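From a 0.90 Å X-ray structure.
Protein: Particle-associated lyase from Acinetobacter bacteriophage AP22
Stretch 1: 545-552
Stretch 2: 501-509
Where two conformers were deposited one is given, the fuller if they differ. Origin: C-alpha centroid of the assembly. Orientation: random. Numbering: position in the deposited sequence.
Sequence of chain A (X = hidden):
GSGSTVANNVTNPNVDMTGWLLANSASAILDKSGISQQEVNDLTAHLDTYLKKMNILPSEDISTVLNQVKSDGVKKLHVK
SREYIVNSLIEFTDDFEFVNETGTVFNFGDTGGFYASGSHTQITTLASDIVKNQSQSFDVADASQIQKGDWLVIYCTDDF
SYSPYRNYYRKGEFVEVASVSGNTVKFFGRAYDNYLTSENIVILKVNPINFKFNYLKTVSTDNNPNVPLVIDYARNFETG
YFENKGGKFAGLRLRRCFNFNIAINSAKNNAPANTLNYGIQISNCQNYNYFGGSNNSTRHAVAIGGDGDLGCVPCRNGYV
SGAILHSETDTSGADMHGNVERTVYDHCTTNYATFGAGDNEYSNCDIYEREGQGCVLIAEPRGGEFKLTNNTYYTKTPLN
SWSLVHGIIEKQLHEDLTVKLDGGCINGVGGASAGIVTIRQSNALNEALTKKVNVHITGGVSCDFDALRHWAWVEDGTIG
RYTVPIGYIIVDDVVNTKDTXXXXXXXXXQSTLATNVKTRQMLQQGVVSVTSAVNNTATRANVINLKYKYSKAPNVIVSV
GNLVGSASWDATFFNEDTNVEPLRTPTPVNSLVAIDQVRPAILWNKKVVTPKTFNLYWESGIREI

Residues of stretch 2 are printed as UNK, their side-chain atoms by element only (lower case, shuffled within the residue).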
ATOM      1  N   ASN A 545      38.079  -7.773  11.846  1.00  7.24           N
ATOM      2  CA  ASN A 545      37.659  -6.608  11.120  1.00  7.37           C
ATOM      3  C   ASN A 545      36.189  -6.732  10.754  1.00  7.69           C
ATOM      4  O   ASN A 545      35.768  -7.670  10.090  1.00 10.76           O
ATOM      5  CB  ASN A 545      38.466  -6.505   9.827  1.00  8.91           C
ATOM      6  CG  ASN A 545      39.914  -6.187  10.178  1.00 11.28           C
ATOM      7  OD1 ASN A 545      40.225  -5.112  10.734  1.00 14.10           O
ATOM      8  ND2 ASN A 545      40.801  -7.123   9.947  1.00 16.34           N
ATOM      9  N   LEU A 546      35.386  -5.803  11.245  1.00  6.53           N
ATOM     10  CA  LEU A 546      33.948  -5.875  11.104  1.00  6.75           C
ATOM     11  C   LEU A 546      33.518  -5.460   9.688  1.00  6.50           C
ATOM     12  O   LEU A 546      33.974  -4.463   9.141  1.00  7.46           O
ATOM     13  CB  LEU A 546      33.288  -4.931  12.110  1.00  7.32           C
ATOM     14  CG  LEU A 546      33.612  -5.231  13.587  1.00  7.89           C
ATOM     15  CD1 LEU A 546      33.006  -4.141  14.444  1.00 13.50           C
ATOM     16  CD2 LEU A 546      33.189  -6.642  13.972  1.00 11.86           C
ATOM     17  N   LYS A 547      32.553  -6.227   9.126  0.66  6.26           N
ATOM     18  CA  LYS A 547      32.041  -5.858   7.811  0.66  6.33           C
ATOM     19  C   LYS A 547      31.376  -4.504   7.797  0.66  5.75           C
ATOM     20  O   LYS A 547      31.570  -3.685   6.853  0.66  7.40           O
ATOM     21  CB  LYS A 547      31.063  -6.921   7.362  0.66  6.40           C
ATOM     22  CG  LYS A 547      30.360  -6.509   6.059  0.66  6.91           C
ATOM     23  CD  LYS A 547      29.560  -7.662   5.485  0.66  7.94           C
ATOM     24  CE  LYS A 547      28.782  -7.300   4.252  0.66  6.74           C
ATOM     25  NZ  LYS A 547      27.941  -8.415   3.791  0.66  6.82           N
ATOM     26  N   TYR A 548      30.527  -4.262   8.786  1.00  5.60           N
ATOM     27  CA  TYR A 548      29.848  -2.985   8.924  1.00  5.85           C
ATOM     28  C   TYR A 548      30.582  -2.192   9.995  1.00  5.73           C
ATOM     29  O   TYR A 548      30.799  -2.675  11.111  1.00  7.14           O
ATOM     30  CB  TYR A 548      28.367  -3.159   9.294  1.00  5.74           C
ATOM     31  CG  TYR A 548      27.591  -4.014   8.305  1.00  5.66           C
ATOM     32  CD1 TYR A 548      26.952  -3.477   7.195  1.00  6.13           C
ATOM     33  CD2 TYR A 548      27.470  -5.389   8.507  1.00  6.27           C
ATOM     34  CE1 TYR A 548      26.239  -4.271   6.325  1.00  6.12           C
ATOM     35  CE2 TYR A 548      26.753  -6.188   7.634  1.00  5.91           C
ATOM     36  CZ  TYR A 548      26.136  -5.637   6.530  1.00  5.86           C
ATOM     37  OH  TYR A 548      25.409  -6.397   5.633  1.00  6.73           O
ATOM     38  N   LYS A 549      30.999  -0.961   9.674  0.61  5.66           N
ATOM     39  CA  LYS A 549      31.755  -0.174  10.630  0.61  5.41           C
ATOM     40  C   LYS A 549      30.830   0.811  11.343  0.61  5.06           C
ATOM     41  O   LYS A 549      29.897   1.337  10.786  0.61  6.31           O
ATOM     42  CB  LYS A 549      32.857   0.567   9.872  0.61  6.05           C
ATOM     43  CG  LYS A 549      33.773  -0.393   9.149  0.61  7.94           C
ATOM     44  CD  LYS A 549      34.832   0.282   8.322  0.61  7.81           C
ATOM     45  CE  LYS A 549      34.078   0.955   7.202  0.61  9.37           C
ATOM     46  NZ  LYS A 549      35.016   1.282   6.084  0.61 12.96           N
ATOM     47  N   TYR A 550      31.146   0.998  12.614  1.00  5.25           N
ATOM     48  CA  TYR A 550      30.370   1.925  13.447  1.00  5.28           C
ATOM     49  C   TYR A 550      30.945   3.348  13.364  1.00  5.45           C
ATOM     50  O   TYR A 550      32.079   3.568  12.977  1.00  6.59           O
ATOM     51  CB  TYR A 550      30.397   1.407  14.908  1.00  5.28           C
ATOM     52  CG  TYR A 550      29.716   0.057  15.043  1.00  5.16           C
ATOM     53  CD1 TYR A 550      28.352  -0.018  15.108  1.00  5.34           C
ATOM     54  CD2 TYR A 550      30.435  -1.128  15.056  1.00  5.37           C
ATOM     55  CE1 TYR A 550      27.677  -1.236  15.200  1.00  5.35           C
ATOM     56  CE2 TYR A 550      29.789  -2.353  15.147  1.00  5.53           C
ATOM     57  CZ  TYR A 550      28.415  -2.382  15.192  1.00  5.30           C
ATOM     58  OH  TYR A 550      27.817  -3.645  15.246  1.00  5.70           O
ATOM     59  N   SER A 551      30.152   4.312  13.839  1.00  5.28           N
ATOM     60  CA  SER A 551      30.656   5.673  13.917  1.00  6.00           C
ATOM     61  C   SER A 551      31.662   5.865  15.037  1.00  6.14           C
ATOM     62  O   SER A 551      32.425   6.831  15.024  1.00  7.32           O
ATOM     63  CB  SER A 551      29.535   6.688  14.099  1.00  5.79           C
ATOM     64  OG  SER A 551      28.881   6.437  15.348  1.00  6.66           O
ATOM     65  N   LYS A 552      31.625   4.983  16.037  1.00  7.05           N
ATOM     66  CA  LYS A 552      32.423   5.096  17.247  1.00  8.86           C
ATOM     67  C   LYS A 552      32.575   3.649  17.759  1.00  8.03           C
ATOM     68  O   LYS A 552      31.898   2.732  17.336  1.00  7.26           O
ATOM     69  CB  LYS A 552      31.823   6.008  18.256  1.00 11.15           C
ATOM     70  CG  LYS A 552      30.468   5.489  18.700  1.00 11.71           C
ATOM     71  CD  LYS A 552      30.165   6.600  19.671  1.00 18.11           C
ATOM     72  CE  LYS A 552      28.865   6.388  20.227  1.00 22.82           C
ATOM     73  NZ  LYS A 552      28.462   7.615  21.035  1.00 20.19           N
ATOM     74  N   UNK A 501      31.685  -5.387   0.142  1.00  7.23           N
ATOM     75  CA  UNK A 501      31.196  -4.125   0.695  1.00  6.97           C
ATOM     76  C   UNK A 501      31.586  -4.012   2.160  1.00  7.03           C
ATOM     77  O   UNK A 501      31.422  -4.969   2.921  1.00  8.71           O
ATOM     78  c   UNK A 501      29.683  -4.071   0.502  1.00  8.17           C
ATOM     79  N   UNK A 502      32.046  -2.838   2.541  1.00  6.57           N
ATOM     80  CA  UNK A 502      32.560  -2.580   3.897  1.00  6.75           C
ATOM     81  C   UNK A 502      32.174  -1.174   4.351  1.00  6.08           C
ATOM     82  O   UNK A 502      33.069  -0.342   4.546  1.00  7.21           O
ATOM     83  c   UNK A 502      34.064  -2.787   3.887  1.00  7.41           C
ATOM     84  o   UNK A 502      34.262  -2.978   6.288  1.00  9.06           O
ATOM     85  c   UNK A 502      34.803  -2.615   5.180  1.00  8.50           C
ATOM     86  n   UNK A 502      35.989  -2.134   5.102  1.00 11.77           N
ATOM     87  N   UNK A 503      30.879  -0.900   4.467  1.00  5.72           N
ATOM     88  CA  UNK A 503      30.453   0.478   4.712  1.00  5.70           C
ATOM     89  C   UNK A 503      30.477   0.826   6.164  1.00  5.09           C
ATOM     90  O   UNK A 503      30.331  -0.015   7.061  1.00  5.95           O
ATOM     91  c   UNK A 503      29.772  -1.823   4.359  1.00  6.20           C
ATOM     92  c   UNK A 503      29.005   0.438   4.247  1.00  5.81           C
ATOM     93  c   UNK A 503      28.532  -0.958   4.646  1.00  5.84           C
ATOM     94  N   UNK A 504      30.534   2.157   6.440  1.00  5.15           N
ATOM     95  CA  UNK A 504      30.082   2.674   7.703  1.00  5.21           C
ATOM     96  C   UNK A 504      28.548   2.614   7.758  1.00  5.10           C
ATOM     97  O   UNK A 504      27.863   3.036   6.828  1.00  6.27           O
ATOM     98  c   UNK A 504      31.970   4.317   8.142  1.00  6.43           C
ATOM     99  c   UNK A 504      33.793   4.344   9.710  1.00 10.92           C
ATOM    100  c   UNK A 504      34.229   4.697   7.378  1.00 10.72           C
ATOM    101  c   UNK A 504      30.503   4.135   7.882  1.00  5.78           C
ATOM    102  c   UNK A 504      32.463   4.210   9.452  1.00  8.07           C
ATOM    103  c   UNK A 504      34.658   4.593   8.708  1.00 12.08           C
ATOM    104  o   UNK A 504      36.016   4.753   8.926  1.00 18.99           O
ATOM    105  c   UNK A 504      32.868   4.535   7.121  1.00  8.10           C
ATOM    106  N   UNK A 505      28.024   2.182   8.899  1.00  4.74           N
ATOM    107  CA  UNK A 505      26.586   2.334   9.170  1.00  4.69           C
ATOM    108  C   UNK A 505      26.250   3.818   9.238  1.00  4.59           C
ATOM    109  O   UNK A 505      25.313   4.306   8.626  1.00  4.83           O
ATOM    110  c   UNK A 505      26.480  -0.610  11.669  1.00  6.12           C
ATOM    111  c   UNK A 505      25.299  -0.576   9.487  1.00  6.03           C
ATOM    112  c   UNK A 505      26.239   1.567  10.428  1.00  4.74           C
ATOM    113  c   UNK A 505      26.422   0.042  10.310  1.00  5.10           C
ATOM    114  N   UNK A 506      27.059   4.544  10.038  1.00  4.81           N
ATOM    115  CA  UNK A 506      26.965   5.994  10.207  1.00  4.78           C
ATOM    116  C   UNK A 506      28.379   6.526  10.037  1.00  4.96           C
ATOM    117  O   UNK A 506      29.292   6.070  10.735  1.00  5.43           O
ATOM    118  c   UNK A 506      24.409   6.022  13.147  1.00  5.84           C
ATOM    119  c   UNK A 506      26.375   6.378  11.585  1.00  5.12           C
ATOM    120  c   UNK A 506      26.356   7.886  11.719  1.00  6.09           C
ATOM    121  c   UNK A 506      25.008   5.738  11.783  1.00  5.29           C
ATOM    122  N   UNK A 507      28.583   7.430   9.093  1.00  5.00           N
ATOM    123  CA  UNK A 507      29.916   7.950   8.835  1.00  5.26           C
ATOM    124  C   UNK A 507      30.305   8.920   9.954  1.00  5.33           C
ATOM    125  O   UNK A 507      29.532   9.829  10.271  1.00  5.41           O
ATOM    126  c   UNK A 507      33.438   8.105   6.077  1.00 12.67           C
ATOM    127  c   UNK A 507      31.394   8.905   7.081  1.00  7.45           C
ATOM    128  c   UNK A 507      29.971   8.633   7.458  1.00  5.85           C
ATOM    129  c   UNK A 507      33.394  10.233   7.181  1.00 14.46           C
ATOM    130  c   UNK A 507      34.077   9.256   6.505  1.00 16.04           C
ATOM    131  c   UNK A 507      32.063  10.069   7.464  1.00 10.70           C
ATOM    132  c   UNK A 507      32.118   7.927   6.423  1.00  8.34           C
ATOM    133  o   UNK A 507      35.424   9.473   6.180  1.00 23.80           O
ATOM    134  N   UNK A 508      31.517   8.770  10.520  1.00  5.59           N
ATOM    135  CA  UNK A 508      31.918   9.609  11.664  1.00  5.99           C
ATOM    136  C   UNK A 508      32.501  10.947  11.231  1.00  5.93           C
ATOM    137  O   UNK A 508      33.476  10.991  10.508  1.00  7.76           O
ATOM    138  c   UNK A 508      32.453   7.636  10.295  1.00  6.86           C
ATOM    139  c   UNK A 508      33.007   8.754  12.321  1.00  7.16           C
ATOM    140  c   UNK A 508      33.601   7.959  11.224  1.00  8.06           C
ATOM    141  N   UNK A 509      31.925  12.021  11.761  1.00  6.14           N
ATOM    142  CA  UNK A 509      32.476  13.371  11.624  1.00  6.10           C
ATOM    143  C   UNK A 509      31.840  14.202  12.721  1.00  5.98           C
ATOM    144  O   UNK A 509      31.022  13.737  13.501  1.00  6.45           O
ATOM    145  c   UNK A 509      32.240  13.927  10.205  1.00  6.91           C
ATOM    146  o   UNK A 509      30.860  14.022   9.925  1.00  7.29           O
TER

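Position 501 carries a single side-chain carbon, CB, directed sideways to stretch 1. Its carbonyl O lies 3.7 Å from CG of Lys547, so the backbone rather than the side chain makes the nearest approach. One carbon alone identifies Ala501.

At position 502 there are two carbons, the second bearing one oxygen and one nitrogen. This is the planar end of a carboxamide, and two carbons are too few for glutamine: the residue is Asn502. The side chain starts sideways in a t rotamer, but its end comes nearer to stretch 1. As modelled, OD1 lies 2.8 Å from O of Lys547 and 3.2 Å from O of Leu546, an unfavourable meeting of oxygens; the amide is probably turned over in the model. The backbone contributes as well, with CA of Asn502 3.3 Å from O of Lys547 in a CA-H...O contact.

Three carbons at position 503 close a ring onto the backbone nitrogen, which defines Pro503. Although its CA-to-CB bond points away from stretch 1, the ring still packs against an aromatic neighbour, CG lying 3.9 Å from CD1 of Tyr548. Its carbonyl accepts a nearly straight hydrogen bond from the backbone of Lys549, with N of Lys549 2.9 Å from O of Pro503.

Position 504 has one carbon leading to a six-carbon ring that bears an oxygen, the phenol of Tyr504. The side chain of Lys549 crosses one face of this ring, CE of Lys549 standing 3.8 Å from the centroid of the Tyr504 ring in a CH-pi contact. NZ of Lys549 is 4.3 Å from the same centroid, an off-centre cation-pi interaction. At the ring edge, CD1 of Tyr504 comes within 3.6 Å of O of Tyr550.

Four carbons forked at the second mark position 505 as Leu505. The end of its side chain comes nearer to stretch 1 than its sideways start suggests: CG is 3.9 Å from CB of Tyr548, and CD1 is 3.8 Å from CE1 of Tyr550. The chain turns a corner here, while N of Leu505 donates a 2.8 Å hydrogen bond to O of Lys549.

At position 506, four carbons fork at the first, one arm being two carbons long: Ile506. Its CB lies 4.0 Å from CB of Ser551. Position 507 has another six-carbon ring bearing an oxygen; Tyr507 points away and makes no contact. Position 508 again closes three carbons onto the backbone nitrogen. This is Pro508, directed toward stretch 1, with CB 3.4 Å from O of Ser551. One carbon and one oxygen at position 509 give Ser509, which also points away without contact.

The contact centres on the backbone bridge between Lys549 and Tyr504, where the two hydrogen bonds made by Lys549 N and O hold the chains in register. The Lys549 side chain reinforces it over the Tyr504 ring and through a weak hydrogen bond from NZ to O of Asn502 at 3.0 Å. Apolar packing of Tyr548 and Tyr550 with Pro503 and Leu505 completes the join.

Stretch 2 501-509: ANPYLIYPS
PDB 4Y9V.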